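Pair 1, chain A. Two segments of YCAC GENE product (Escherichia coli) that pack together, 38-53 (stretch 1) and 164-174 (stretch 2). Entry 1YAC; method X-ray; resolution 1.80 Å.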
# COMPACT_ATOMS: atom_id res chain seq x y z
N ASN A 38 -21.20 -0.97 6.24
CA ASN A 38 -21.32 -1.37 7.63
C ASN A 38 -21.23 -0.18 8.58
O ASN A 38 -22.03 -0.06 9.52
CB ASN A 38 -20.24 -2.39 8.01
CG ASN A 38 -20.32 -2.80 9.47
OD1 ASN A 38 -21.35 -3.32 9.93
ND2 ASN A 38 -19.24 -2.55 10.21
N ASN A 39 -20.26 0.70 8.33
CA ASN A 39 -20.04 1.89 9.16
C ASN A 39 -21.22 2.87 9.13
O ASN A 39 -21.63 3.40 10.17
CB ASN A 39 -18.76 2.61 8.75
CG ASN A 39 -17.50 1.83 9.12
OD1 ASN A 39 -17.56 0.83 9.85
ND2 ASN A 39 -16.34 2.29 8.64
N VAL A 40 -21.76 3.13 7.95
CA VAL A 40 -22.90 4.03 7.83
C VAL A 40 -24.11 3.44 8.58
O VAL A 40 -24.81 4.14 9.33
CB VAL A 40 -23.28 4.27 6.34
CG1 VAL A 40 -24.59 5.06 6.22
CG2 VAL A 40 -22.15 5.02 5.64
N LEU A 41 -24.34 2.14 8.41
CA LEU A 41 -25.46 1.49 9.09
C LEU A 41 -25.21 1.44 10.60
O LEU A 41 -26.15 1.49 11.39
CB LEU A 41 -25.70 0.09 8.53
CG LEU A 41 -26.04 0.05 7.03
CD1 LEU A 41 -26.35 -1.39 6.62
CD2 LEU A 41 -27.22 0.95 6.75
N ALA A 42 -23.95 1.34 10.99
CA ALA A 42 -23.59 1.30 12.41
C ALA A 42 -23.97 2.63 13.03
O ALA A 42 -24.55 2.66 14.12
CB ALA A 42 -22.10 1.03 12.58
N LEU A 43 -23.66 3.72 12.32
CA LEU A 43 -23.96 5.08 12.78
C LEU A 43 -25.47 5.26 12.90
O LEU A 43 -25.95 5.82 13.88
CB LEU A 43 -23.39 6.13 11.82
CG LEU A 43 -23.63 7.60 12.21
CD1 LEU A 43 -23.14 7.91 13.64
CD2 LEU A 43 -22.94 8.51 11.20
N GLY A 44 -26.22 4.80 11.91
CA GLY A 44 -27.66 4.91 12.01
C GLY A 44 -28.19 4.13 13.21
O GLY A 44 -29.02 4.63 13.99
N ASP A 45 -27.68 2.91 13.41
CA ASP A 45 -28.10 2.06 14.51
C ASP A 45 -27.78 2.68 15.87
O ASP A 45 -28.58 2.57 16.80
CB ASP A 45 -27.45 0.67 14.43
CG ASP A 45 -28.10 -0.23 13.40
OD1 ASP A 45 -29.01 0.20 12.66
OD2 ASP A 45 -27.70 -1.40 13.36
N LEU A 46 -26.63 3.33 15.99
CA LEU A 46 -26.27 3.93 17.27
C LEU A 46 -27.14 5.17 17.52
O LEU A 46 -27.55 5.41 18.66
CB LEU A 46 -24.77 4.24 17.37
CG LEU A 46 -24.11 5.44 16.68
CD1 LEU A 46 -24.29 6.72 17.51
CD2 LEU A 46 -22.63 5.14 16.49
N ALA A 47 -27.45 5.92 16.47
CA ALA A 47 -28.30 7.10 16.62
C ALA A 47 -29.66 6.65 17.16
O ALA A 47 -30.23 7.26 18.07
CB ALA A 47 -28.47 7.80 15.29
N LYS A 48 -30.16 5.56 16.59
CA LYS A 48 -31.43 5.00 17.02
C LYS A 48 -31.34 4.45 18.44
O LYS A 48 -32.19 4.75 19.30
CB LYS A 48 -31.88 3.91 16.05
CG LYS A 48 -33.17 3.22 16.44
CD LYS A 48 -34.34 3.62 15.56
CE LYS A 48 -34.62 5.10 15.60
NZ LYS A 48 -35.89 5.41 14.88
N TYR A 49 -30.29 3.67 18.70
CA TYR A 49 -30.08 3.06 20.02
C TYR A 49 -30.02 4.10 21.15
O TYR A 49 -30.64 3.91 22.21
CB TYR A 49 -28.80 2.22 20.03
CG TYR A 49 -28.47 1.66 21.40
CD1 TYR A 49 -29.30 0.71 22.00
CD2 TYR A 49 -27.35 2.09 22.10
CE1 TYR A 49 -29.02 0.22 23.26
CE2 TYR A 49 -27.06 1.60 23.36
CZ TYR A 49 -27.90 0.66 23.94
OH TYR A 49 -27.60 0.14 25.18
N PHE A 50 -29.24 5.15 20.94
CA PHE A 50 -29.11 6.21 21.93
C PHE A 50 -30.25 7.21 21.87
O PHE A 50 -30.26 8.17 22.63
CB PHE A 50 -27.77 6.94 21.76
CG PHE A 50 -26.58 6.10 22.14
CD1 PHE A 50 -26.37 5.75 23.47
CD2 PHE A 50 -25.72 5.61 21.17
CE1 PHE A 50 -25.32 4.92 23.83
CE2 PHE A 50 -24.66 4.76 21.52
CZ PHE A 50 -24.46 4.42 22.85
N ASN A 51 -31.20 7.01 20.94
CA ASN A 51 -32.33 7.93 20.84
C ASN A 51 -31.91 9.37 20.61
O ASN A 51 -32.46 10.28 21.23
CB ASN A 51 -33.16 7.89 22.13
CG ASN A 51 -34.21 6.84 22.09
OD1 ASN A 51 -34.11 5.82 22.76
ND2 ASN A 51 -35.24 7.09 21.35
N LEU A 52 -30.96 9.61 19.73
CA LEU A 52 -30.51 10.97 19.47
C LEU A 52 -31.32 11.60 18.37
O LEU A 52 -31.59 10.96 17.35
CB LEU A 52 -29.04 10.97 19.04
CG LEU A 52 -28.06 10.24 19.93
CD1 LEU A 52 -26.68 10.28 19.25
CD2 LEU A 52 -28.01 10.88 21.31
N PRO A 53 -31.77 12.86 18.57
CA PRO A 53 -32.55 13.53 17.52
C PRO A 53 -31.70 13.45 16.27
O PRO A 53 -30.51 13.82 16.31
CB PRO A 53 -32.63 14.97 18.04
CG PRO A 53 -32.74 14.77 19.51
CD PRO A 53 -31.65 13.71 19.76
N THR A 164 -14.66 8.29 15.23
CA THR A 164 -15.11 7.18 14.41
C THR A 164 -16.31 6.56 15.12
O THR A 164 -16.45 6.73 16.34
CB THR A 164 -13.95 6.20 14.09
OG1 THR A 164 -13.14 6.01 15.26
CG2 THR A 164 -13.06 6.82 12.99
N TRP A 165 -17.17 5.85 14.40
CA TRP A 165 -18.40 5.35 15.01
C TRP A 165 -18.30 4.57 16.30
O TRP A 165 -19.09 4.80 17.21
CB TRP A 165 -19.33 4.66 13.98
CG TRP A 165 -19.02 3.23 13.67
CD1 TRP A 165 -18.35 2.75 12.58
CD2 TRP A 165 -19.33 2.10 14.49
NE1 TRP A 165 -18.23 1.38 12.67
CE2 TRP A 165 -18.83 0.96 13.83
CE3 TRP A 165 -19.99 1.93 15.72
CZ2 TRP A 165 -18.96 -0.33 14.36
CZ3 TRP A 165 -20.12 0.65 16.24
CH2 TRP A 165 -19.61 -0.46 15.56
N PHE A 166 -17.34 3.65 16.41
CA PHE A 166 -17.21 2.86 17.63
C PHE A 166 -16.85 3.78 18.79
O PHE A 166 -17.43 3.67 19.89
CB PHE A 166 -16.18 1.75 17.45
CG PHE A 166 -15.95 0.91 18.68
CD1 PHE A 166 -16.81 -0.14 19.00
CD2 PHE A 166 -14.86 1.15 19.51
CE1 PHE A 166 -16.58 -0.95 20.11
CE2 PHE A 166 -14.62 0.35 20.62
CZ PHE A 166 -15.48 -0.70 20.92
N GLY A 167 -15.94 4.73 18.53
CA GLY A 167 -15.56 5.69 19.55
C GLY A 167 -16.76 6.54 19.97
O GLY A 167 -16.95 6.80 21.17
N VAL A 168 -17.56 6.96 18.99
CA VAL A 168 -18.77 7.76 19.24
C VAL A 168 -19.72 6.97 20.18
O VAL A 168 -20.19 7.49 21.20
CB VAL A 168 -19.52 8.09 17.88
CG1 VAL A 168 -20.90 8.70 18.14
CG2 VAL A 168 -18.68 9.04 17.02
N ALA A 169 -19.97 5.70 19.85
CA ALA A 169 -20.85 4.88 20.66
C ALA A 169 -20.35 4.75 22.10
O ALA A 169 -21.13 4.82 23.05
CB ALA A 169 -21.02 3.50 20.03
N CYS A 170 -19.05 4.55 22.25
CA CYS A 170 -18.45 4.38 23.57
C CYS A 170 -18.47 5.64 24.41
O CYS A 170 -18.64 5.59 25.64
CB CYS A 170 -17.01 3.87 23.45
SG CYS A 170 -16.88 2.13 22.96
N GLU A 171 -18.26 6.79 23.77
CA GLU A 171 -18.28 8.05 24.50
C GLU A 171 -19.72 8.38 24.92
O GLU A 171 -19.94 8.96 25.99
CB GLU A 171 -17.68 9.17 23.66
CG GLU A 171 -17.20 10.35 24.50
CD GLU A 171 -16.26 11.26 23.74
OE1 GLU A 171 -15.05 10.98 23.79
OE2 GLU A 171 -16.71 12.24 23.12
N LEU A 172 -20.68 8.01 24.09
CA LEU A 172 -22.09 8.25 24.40
C LEU A 172 -22.60 7.34 25.51
O LEU A 172 -23.31 7.79 26.42
CB LEU A 172 -22.95 8.03 23.15
CG LEU A 172 -22.92 9.10 22.07
CD1 LEU A 172 -23.56 8.56 20.80
CD2 LEU A 172 -23.64 10.34 22.54
N HIS A 173 -22.25 6.06 25.44
CA HIS A 173 -22.71 5.08 26.40
C HIS A 173 -22.10 5.26 27.77
O HIS A 173 -22.79 5.07 28.79
CB HIS A 173 -22.43 3.65 25.90
CG HIS A 173 -23.32 2.61 26.51
ND1 HIS A 173 -22.86 1.63 27.36
CD2 HIS A 173 -24.65 2.37 26.33
CE1 HIS A 173 -23.86 0.83 27.68
NE2 HIS A 173 -24.95 1.25 27.07
N ARG A 174 -20.80 5.54 27.82
CA ARG A 174 -20.08 5.75 29.08
C ARG A 174 -19.87 4.54 29.98
O ARG A 174 -18.76 4.31 30.46
CB ARG A 174 -20.77 6.82 29.94
CG ARG A 174 -20.91 8.18 29.30
CD ARG A 174 -19.58 8.84 29.06
NE ARG A 174 -19.78 10.17 28.50
CZ ARG A 174 -20.10 11.24 29.22
NH1 ARG A 174 -20.22 11.13 30.54
NH2 ARG A 174 -20.34 12.40 28.62

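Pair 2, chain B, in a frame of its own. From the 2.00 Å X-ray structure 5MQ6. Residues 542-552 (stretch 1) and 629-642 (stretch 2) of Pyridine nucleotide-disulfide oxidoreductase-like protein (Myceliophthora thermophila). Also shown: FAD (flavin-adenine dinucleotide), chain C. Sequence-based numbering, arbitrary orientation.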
# COMPACT_ATOMS: atom_id res chain seq x y z
N ALA B 542 -2.32 -1.18 -8.59
CA ALA B 542 -1.67 -0.95 -9.86
C ALA B 542 -2.63 -0.23 -10.77
O ALA B 542 -2.19 0.45 -11.73
CB ALA B 542 -1.22 -2.27 -10.53
N PHE B 543 -3.92 -0.45 -10.55
CA PHE B 543 -4.90 0.24 -11.32
C PHE B 543 -4.90 1.75 -10.95
O PHE B 543 -4.88 2.64 -11.78
CB PHE B 543 -6.29 -0.45 -11.08
CG PHE B 543 -7.42 0.11 -11.86
CD1 PHE B 543 -7.22 0.93 -13.01
CD2 PHE B 543 -8.71 -0.17 -11.46
CE1 PHE B 543 -8.28 1.45 -13.71
CE2 PHE B 543 -9.80 0.37 -12.18
CZ PHE B 543 -9.57 1.16 -13.33
N THR B 544 -4.94 2.02 -9.68
CA THR B 544 -4.82 3.35 -9.20
C THR B 544 -3.58 4.09 -9.75
O THR B 544 -3.66 5.21 -10.20
CB THR B 544 -4.75 3.31 -7.67
OG1 THR B 544 -5.85 2.51 -7.18
CG2 THR B 544 -4.80 4.79 -7.13
N LEU B 545 -2.46 3.43 -9.69
CA LEU B 545 -1.20 3.98 -10.18
C LEU B 545 -1.24 4.21 -11.66
O LEU B 545 -0.70 5.22 -12.09
CB LEU B 545 -0.02 3.07 -9.87
CG LEU B 545 0.38 2.90 -8.42
CD1 LEU B 545 1.46 1.82 -8.26
CD2 LEU B 545 0.95 4.21 -7.93
N ASP B 546 -1.85 3.28 -12.41
CA ASP B 546 -2.09 3.43 -13.85
C ASP B 546 -2.84 4.74 -14.11
O ASP B 546 -2.30 5.69 -14.75
CB ASP B 546 -2.88 2.21 -14.35
CG ASP B 546 -3.28 2.30 -15.83
OD1 ASP B 546 -2.88 3.26 -16.54
OD2 ASP B 546 -4.01 1.39 -16.32
N VAL B 547 -3.99 4.85 -13.48
CA VAL B 547 -4.85 6.04 -13.64
C VAL B 547 -4.12 7.31 -13.26
O VAL B 547 -4.11 8.31 -14.02
CB VAL B 547 -6.20 5.91 -12.93
CG1 VAL B 547 -6.95 7.24 -12.89
CG2 VAL B 547 -7.01 4.77 -13.57
N GLY B 548 -3.48 7.27 -12.10
CA GLY B 548 -2.91 8.47 -11.56
C GLY B 548 -1.65 8.94 -12.30
O GLY B 548 -1.53 10.13 -12.57
N THR B 549 -0.73 8.04 -12.59
CA THR B 549 0.46 8.39 -13.34
C THR B 549 0.12 8.93 -14.74
O THR B 549 0.70 9.97 -15.16
CB THR B 549 1.53 7.26 -13.41
OG1 THR B 549 1.02 6.17 -14.10
CG2 THR B 549 2.09 6.88 -11.98
N GLU B 550 -0.86 8.29 -15.41
CA GLU B 550 -1.36 8.79 -16.70
C GLU B 550 -1.93 10.20 -16.60
O GLU B 550 -1.63 11.04 -17.46
CB GLU B 550 -2.47 7.95 -17.24
CG GLU B 550 -3.00 8.44 -18.60
CD GLU B 550 -4.09 7.56 -19.12
OE1 GLU B 550 -5.16 7.43 -18.48
OE2 GLU B 550 -3.90 6.99 -20.18
N HIS B 551 -2.76 10.48 -15.60
CA HIS B 551 -3.27 11.83 -15.49
C HIS B 551 -2.14 12.86 -15.29
O HIS B 551 -2.14 13.91 -15.94
CB HIS B 551 -4.21 11.89 -14.28
CG HIS B 551 -4.88 13.18 -14.11
ND1 HIS B 551 -5.68 13.76 -15.09
CD2 HIS B 551 -4.85 14.06 -13.08
CE1 HIS B 551 -6.11 14.93 -14.67
NE2 HIS B 551 -5.62 15.14 -13.46
N ILE B 552 -1.24 12.59 -14.35
CA ILE B 552 -0.17 13.52 -14.02
C ILE B 552 0.66 13.81 -15.30
O ILE B 552 0.93 14.97 -15.65
CB ILE B 552 0.69 12.96 -12.86
CG1 ILE B 552 -0.15 13.01 -11.57
CG2 ILE B 552 1.97 13.80 -12.70
CD1 ILE B 552 0.40 12.27 -10.37
N GLY B 629 -16.20 5.13 -6.89
CA GLY B 629 -15.23 4.19 -7.47
C GLY B 629 -14.26 4.64 -8.54
O GLY B 629 -14.41 5.73 -9.20
N MET B 630 -13.26 3.79 -8.75
CA MET B 630 -12.14 4.14 -9.65
C MET B 630 -12.60 4.47 -11.09
O MET B 630 -12.15 5.45 -11.70
CB MET B 630 -11.02 3.09 -9.62
CG MET B 630 -9.84 3.49 -10.50
SD MET B 630 -8.90 4.93 -9.86
CE MET B 630 -8.64 4.58 -8.19
N ALA B 631 -13.52 3.69 -11.65
CA ALA B 631 -13.91 3.92 -13.06
C ALA B 631 -14.46 5.32 -13.23
O ALA B 631 -14.18 6.01 -14.22
CB ALA B 631 -15.00 2.90 -13.54
N SER B 632 -15.32 5.71 -12.27
CA SER B 632 -15.95 7.04 -12.28
C SER B 632 -14.89 8.21 -12.16
O SER B 632 -14.91 9.13 -12.94
CB SER B 632 -16.94 7.13 -11.14
OG SER B 632 -17.51 8.43 -11.09
N TYR B 633 -13.98 8.13 -11.22
CA TYR B 633 -12.87 9.05 -11.11
C TYR B 633 -12.04 9.13 -12.45
O TYR B 633 -11.74 10.25 -13.00
CB TYR B 633 -12.03 8.60 -9.90
CG TYR B 633 -10.71 9.31 -9.69
CD1 TYR B 633 -10.67 10.67 -9.47
CD2 TYR B 633 -9.50 8.59 -9.71
CE1 TYR B 633 -9.48 11.32 -9.20
CE2 TYR B 633 -8.28 9.19 -9.47
CZ TYR B 633 -8.26 10.58 -9.23
OH TYR B 633 -7.09 11.21 -8.99
N MET B 634 -11.69 7.95 -12.96
CA MET B 634 -10.97 7.86 -14.23
C MET B 634 -11.65 8.59 -15.37
O MET B 634 -10.98 9.30 -16.14
CB MET B 634 -10.80 6.40 -14.64
CG MET B 634 -10.07 6.12 -15.94
SD MET B 634 -10.13 4.34 -16.29
CE MET B 634 -11.81 4.35 -16.91
N LYS B 635 -12.93 8.31 -15.54
CA LYS B 635 -13.73 8.97 -16.58
C LYS B 635 -13.74 10.52 -16.36
O LYS B 635 -13.62 11.30 -17.29
CB LYS B 635 -15.15 8.39 -16.62
CG LYS B 635 -16.18 9.24 -17.38
CD LYS B 635 -15.93 9.38 -18.90
CE LYS B 635 -17.17 9.01 -19.75
NZ LYS B 635 -16.78 8.39 -21.06
N LEU B 636 -13.89 10.94 -15.12
CA LEU B 636 -13.87 12.36 -14.76
C LEU B 636 -12.54 13.02 -15.22
O LEU B 636 -12.57 14.07 -15.78
CB LEU B 636 -14.08 12.54 -13.26
CG LEU B 636 -14.10 14.01 -12.72
CD1 LEU B 636 -14.79 14.05 -11.39
CD2 LEU B 636 -12.70 14.51 -12.44
N LEU B 637 -11.40 12.34 -15.00
CA LEU B 637 -10.13 12.84 -15.42
C LEU B 637 -10.01 12.92 -16.91
O LEU B 637 -9.52 13.92 -17.45
CB LEU B 637 -8.96 11.99 -14.84
CG LEU B 637 -8.93 11.95 -13.30
CD1 LEU B 637 -7.80 11.04 -12.89
CD2 LEU B 637 -8.79 13.27 -12.56
N GLN B 638 -10.51 11.89 -17.59
CA GLN B 638 -10.48 11.85 -19.07
C GLN B 638 -11.24 13.05 -19.60
O GLN B 638 -10.72 13.81 -20.41
CB GLN B 638 -11.11 10.56 -19.65
CG GLN B 638 -10.25 9.34 -19.41
CD GLN B 638 -10.95 8.01 -19.62
OE1 GLN B 638 -12.17 7.95 -19.71
NE2 GLN B 638 -10.15 6.90 -19.69
N GLU B 639 -12.44 13.28 -19.06
CA GLU B 639 -13.19 14.44 -19.55
C GLU B 639 -12.48 15.77 -19.25
O GLU B 639 -12.49 16.70 -20.06
CB GLU B 639 -14.61 14.45 -19.00
CG GLU B 639 -15.38 13.23 -19.52
CD GLU B 639 -16.71 13.01 -18.81
OE1 GLU B 639 -17.01 13.67 -17.78
OE2 GLU B 639 -17.49 12.19 -19.30
N TYR B 640 -11.85 15.84 -18.09
CA TYR B 640 -11.14 17.03 -17.69
C TYR B 640 -9.95 17.40 -18.65
O TYR B 640 -9.67 18.60 -18.93
CB TYR B 640 -10.71 16.90 -16.25
CG TYR B 640 -9.76 18.00 -15.80
CD1 TYR B 640 -8.40 17.90 -16.00
CD2 TYR B 640 -10.24 19.12 -15.20
CE1 TYR B 640 -7.52 18.90 -15.62
CE2 TYR B 640 -9.41 20.14 -14.76
CZ TYR B 640 -8.03 20.02 -14.99
OH TYR B 640 -7.23 21.03 -14.62
N ARG B 641 -9.28 16.37 -19.15
CA ARG B 641 -8.10 16.56 -19.94
C ARG B 641 -8.45 16.83 -21.39
O ARG B 641 -7.63 17.31 -22.14
CB ARG B 641 -7.24 15.32 -19.87
CG ARG B 641 -6.58 15.06 -18.50
CD ARG B 641 -5.42 14.10 -18.65
NE ARG B 641 -5.78 12.80 -19.21
CZ ARG B 641 -6.27 11.75 -18.52
NH1 ARG B 641 -6.52 10.62 -19.14
NH2 ARG B 641 -6.43 11.76 -17.23
N ALA B 642 -9.64 16.47 -21.77
CA ALA B 642 -9.97 16.41 -23.18
C ALA B 642 -9.70 17.71 -23.95
O ALA B 642 -9.22 17.62 -25.09
CB ALA B 642 -11.41 15.99 -23.37
PA FAD C . 6.40 1.27 -3.41
O1A FAD C . 6.20 1.31 -1.93
O2A FAD C . 6.39 -0.05 -4.16
O5B FAD C . 7.80 1.99 -3.73
C5B FAD C . 8.09 3.22 -3.17
C4B FAD C . 9.57 3.26 -2.86
O4B FAD C . 9.88 4.62 -2.48
C3B FAD C . 10.04 2.37 -1.71
O3B FAD C . 11.23 1.71 -2.07
C2B FAD C . 10.31 3.34 -0.59
O2B FAD C . 11.31 2.89 0.29
C1B FAD C . 10.72 4.58 -1.36
N9A FAD C . 10.61 5.79 -0.59
C8A FAD C . 9.51 6.22 0.09
N7A FAD C . 9.83 7.36 0.71
C5A FAD C . 11.11 7.67 0.47
C6A FAD C . 12.00 8.79 0.84
N6A FAD C . 11.67 9.80 1.62
N1A FAD C . 13.19 8.73 0.30
C2A FAD C . 13.60 7.70 -0.49
N3A FAD C . 12.90 6.66 -0.87
C4A FAD C . 11.63 6.61 -0.37
N1 FAD C . -1.02 -4.04 -3.75
C2 FAD C . -1.84 -4.60 -4.71
O2 FAD C . -2.57 -3.89 -5.38
N3 FAD C . -1.84 -5.92 -4.92
C4 FAD C . -1.05 -6.72 -4.19
O4 FAD C . -1.09 -7.92 -4.43
C4X FAD C . -0.14 -6.23 -3.14
N5 FAD C . 0.67 -7.02 -2.35
C5X FAD C . 1.45 -6.42 -1.42
C6 FAD C . 2.33 -7.23 -0.55
C7 FAD C . 3.13 -6.48 0.43
C7M FAD C . 4.07 -7.21 1.37
C8 FAD C . 3.07 -5.00 0.57
C8M FAD C . 3.90 -4.21 1.58
C9 FAD C . 2.23 -4.27 -0.25
C9A FAD C . 1.43 -4.92 -1.23
N10 FAD C . 0.58 -4.13 -2.03
C10 FAD C . -0.19 -4.77 -3.00
C1' FAD C . 0.55 -2.66 -1.95
C2' FAD C . 1.82 -2.16 -2.76
O2' FAD C . 2.58 -1.26 -1.94
C3' FAD C . 1.50 -1.52 -4.15
O3' FAD C . 0.82 -2.48 -4.96
C4' FAD C . 2.70 -1.10 -5.04
O4' FAD C . 3.85 -2.07 -5.05
C5' FAD C . 3.18 0.31 -4.64
O5' FAD C . 4.00 0.81 -5.74
P FAD C . 4.64 2.26 -5.43
O1P FAD C . 5.84 2.38 -6.45
O2P FAD C . 3.47 3.25 -5.38
O3P FAD C . 5.17 2.19 -3.88
O HOH W 1 -5.93 8.70 -16.20
O HOH W 2 -7.33 7.12 -19.77

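Two nearly parallel helices pack side by side in both pairs. The axes approach to 10.0 Å at 14° in pair 1 and to 10.6 Å at 11° in pair 2, and 14 central residues superpose with an RMSD of 0.5 Å over N, CA and C. The register is shared: Leu A46 CA lies 6.5 Å from Ala A169 CA, and at the matching positions Val B547 CA lies 6.4 Å from Met B634 CA. The buried areas are also similar, 547 and 583 Å².

The central knob is Leu A46 in pair 1 and Val B547 in pair 2. Leu A46 sits among Trp A165, Val A168, Ala A169 and Leu A172, and Val B547 among the matching Met B630, Tyr B633, Met B634 and Leu B637. Leu A46 CD1 reaches Leu A172 CD1 at 3.8 Å and Val A168 CG1 at 4.0 Å, while its CD2 lies 4.2 Å from Ala A169 CB. The shorter Val B547 meets two larger partners, Tyr B633 and Met B634 in place of Val A168 and Ala A169: its CG1 is 3.9 Å from Leu B637 CD1 and 4.2 Å from Tyr B633 CE2, and its CG2 is 4.1 Å from Met B634 CG.

One turn before the knob, Ala A42 matches Phe B543, and opposite them Trp A165 matches Met B630. Here the aromatic ring changes sides. In pair 1 the small Ala A42 lies over a face of the indole, its CB 3.6 Å from the centroid of the six-membered ring; in pair 2 Met B630 CG lies over a face of Phe B543, 3.8 Å from the ring centroid. Each arrangement sets an aliphatic carbon against a flat ring. The indole of Trp A165 also donates a hydrogen bond from NE1 to Asn A39 OD1 (3.0 Å), which meets the polar need of its buried nitrogen. Met B634, larger than the matching Ala A169, brings its SD to the edge of the Phe B543 ring, 4.3 Å from CE1.

One turn beyond the knob, Phe A50 matches His B551, and each ring packs against the leucine at the matching position of the other helix. Leu A172 CB lies 3.8 Å from the centroid of the Phe A50 ring, and Leu B637 CD2 lies 3.8 Å from that of His B551, both over a face. Phe A50 meets His A173 rim to rim, CE1 to CD2 at 3.6 Å. In pair 2, His B551 ND1 accepts a hydrogen bond from Arg B641 NH2 at 3.0 Å.

Tyr A49 and Glu B550 also match. Tyr A49 OH is 3.4 Å from His A173 NE2. Glu B550 OE1 forms a salt bridge with Arg B641 NH1 at 3.5 Å, and a water links this OE1 to NE2 of Gln B638, the counterpart of His A173. In both pairs the knob is held by apolar contacts; the exchange of Ala A42 and Trp A165 for Phe B543 and Met B630 moves the aromatic ring from one helix to the other.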